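PDB 4FVA: 5'-tyrosyl-DNA phosphodiesterase from Caenorhabditis elegans, which belongs to the endonuclease/exonuclease/phosphatase family of the DNase I-like clan and carries a bound magnesium ion. Local coordinates for residues A37-V40 and K41-P45. Sequence-based numbering, arbitrary orientation.
Sequences AHIV and KNVNP
Asn42 folds its side chain back along the last turn of helix 29-43 and gives its amide ND2 to the carbonyl O of His38, 2.8 Å away. The same oxygen accepts the more bent bond from the backbone N of Asn42, so a single residue grips it twice, from opposite faces of the carbonyl plane. ND2 arrives from above that plane, although the oxygen lies almost within the plane of the amide. Holding CG beside its own backbone N (chi1 -77°) turns the amide back toward the preceding turn. There ND2 also sits over one face of the His38 imidazole, 3.4 Å from CE1, with ring and amide planes 32° apart. This is the open side of the turn: His38, Lys41 and Asn42 are all exposed, although the Lys41 chain, which runs back past the Ala37 carbonyl with its CG 3.4 Å from that O, also touches Leu64 and Leu67.

The other side is packed: Val40 and Pro45 are buried, Ile39 and Val43 partly so. Ile39 and Val43, one turn apart, lie side by side and meet through their CG2 methyls at 4.0 Å, besides the backbone bond from Val43 N to Ile39 O. The helix is closed by a further backbone bond, 2.6 Å from Asn44 N to Val40 O, and by the positive phi (55°) of Asn44. Pro45 follows, its CD 3.4 Å from Val40 O and 4.2 Å from Val40 CG1, its ring crossing the Val40 side chain at about a right angle.

Within the beta-alpha-beta unit formed by strand 13-20, helix 29-43 and strand 47-53, Ile39 and Val43 rest on Trp19 and Met17 of the first strand, while Val40 packs against Leu64 and Tyr68 of strand 68-72, whose hydroxyl hydrogen-bonds Pro45 O.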
loop_
_atom_site.group_PDB
_atom_site.type_symbol
_atom_site.label_atom_id
_atom_site.label_comp_id
_atom_site.label_asym_id
_atom_site.label_seq_id
_atom_site.Cartn_x
_atom_site.Cartn_y
_atom_site.Cartn_z
ATOM N N ALA A 37 9.877 -6.576 -8.791
ATOM C CA ALA A 37 9.053 -7.551 -9.494
ATOM C C ALA A 37 9.404 -8.969 -9.046
ATOM O O ALA A 37 8.524 -9.816 -8.894
ATOM C CB ALA A 37 9.191 -7.396 -11.004
ATOM N N HIS A 38 10.690 -9.210 -8.821
ATOM C CA HIS A 38 11.159 -10.498 -8.333
ATOM C C HIS A 38 10.526 -10.876 -6.993
ATOM O O HIS A 38 10.028 -11.999 -6.811
ATOM C CB HIS A 38 12.683 -10.472 -8.200
ATOM C CG HIS A 38 13.294 -11.813 -7.961
ATOM N ND1 HIS A 38 13.441 -12.352 -6.698
ATOM C CD2 HIS A 38 13.805 -12.727 -8.821
ATOM C CE1 HIS A 38 14.009 -13.541 -6.796
ATOM N NE2 HIS A 38 14.243 -13.788 -8.073
ATOM N N ILE A 39 10.537 -9.932 -6.060
ATOM C CA ILE A 39 10.001 -10.172 -4.725
ATOM C C ILE A 39 8.486 -10.405 -4.765
ATOM O O ILE A 39 7.963 -11.292 -4.082
ATOM C CB ILE A 39 10.383 -9.013 -3.754
ATOM C CG1 ILE A 39 11.848 -9.166 -3.327
ATOM C CG2 ILE A 39 9.475 -9.015 -2.532
ATOM C CD1 ILE A 39 12.533 -7.866 -2.948
ATOM N N VAL A 40 7.796 -9.618 -5.581
ATOM C CA VAL A 40 6.360 -9.791 -5.797
ATOM C C VAL A 40 6.034 -11.224 -6.255
ATOM O O VAL A 40 5.146 -11.866 -5.713
ATOM C CB VAL A 40 5.802 -8.774 -6.842
ATOM C CG1 VAL A 40 4.345 -9.113 -7.215
ATOM C CG2 VAL A 40 5.904 -7.349 -6.321
ATOM N N LYS A 41 6.789 -11.728 -7.227
ATOM C CA LYS A 41 6.562 -13.083 -7.740
ATOM C C LYS A 41 6.805 -14.145 -6.667
ATOM O O LYS A 41 6.231 -15.229 -6.726
ATOM C CB LYS A 41 7.442 -13.359 -8.959
ATOM C CG LYS A 41 7.041 -12.582 -10.228
ATOM C CD LYS A 41 8.086 -12.853 -11.302
ATOM C CE LYS A 41 8.320 -11.656 -12.187
ATOM N NZ LYS A 41 9.232 -12.030 -13.316
ATOM N N ASN A 42 7.692 -13.856 -5.717
ATOM C CA ASN A 42 7.974 -14.800 -4.624
ATOM C C ASN A 42 7.000 -14.737 -3.440
ATOM O O ASN A 42 6.671 -15.762 -2.844
ATOM C CB ASN A 42 9.421 -14.674 -4.155
ATOM C CG ASN A 42 10.388 -15.346 -5.105
ATOM O OD1 ASN A 42 10.668 -16.556 -4.983
ATOM N ND2 ASN A 42 10.880 -14.585 -6.082
ATOM N N VAL A 43 6.565 -13.533 -3.088
ATOM C CA VAL A 43 5.554 -13.370 -2.052
ATOM C C VAL A 43 4.199 -13.733 -2.636
ATOM O O VAL A 43 3.339 -14.239 -1.929
ATOM C CB VAL A 43 5.521 -11.918 -1.510
ATOM C CG1 VAL A 43 4.375 -11.752 -0.524
ATOM C CG2 VAL A 43 6.856 -11.566 -0.848
ATOM N N ASN A 44 4.005 -13.424 -3.923
ATOM C CA ASN A 44 2.805 -13.829 -4.643
ATOM C C ASN A 44 1.508 -13.377 -3.979
ATOM O O ASN A 44 0.619 -14.185 -3.748
ATOM C CB ASN A 44 2.813 -15.365 -4.823
ATOM C CG ASN A 44 1.909 -15.844 -5.961
ATOM O OD1 ASN A 44 1.631 -15.110 -6.916
ATOM N ND2 ASN A 44 1.456 -17.094 -5.863
ATOM N N PRO A 45 1.389 -12.071 -3.685
ATOM C CA PRO A 45 0.185 -11.559 -3.020
ATOM C C PRO A 45 -1.004 -11.574 -3.967
ATOM O O PRO A 45 -0.777 -11.489 -5.187
ATOM C CB PRO A 45 0.571 -10.112 -2.691
ATOM C CG PRO A 45 1.560 -9.740 -3.788
ATOM C CD PRO A 45 2.333 -10.997 -4.057
#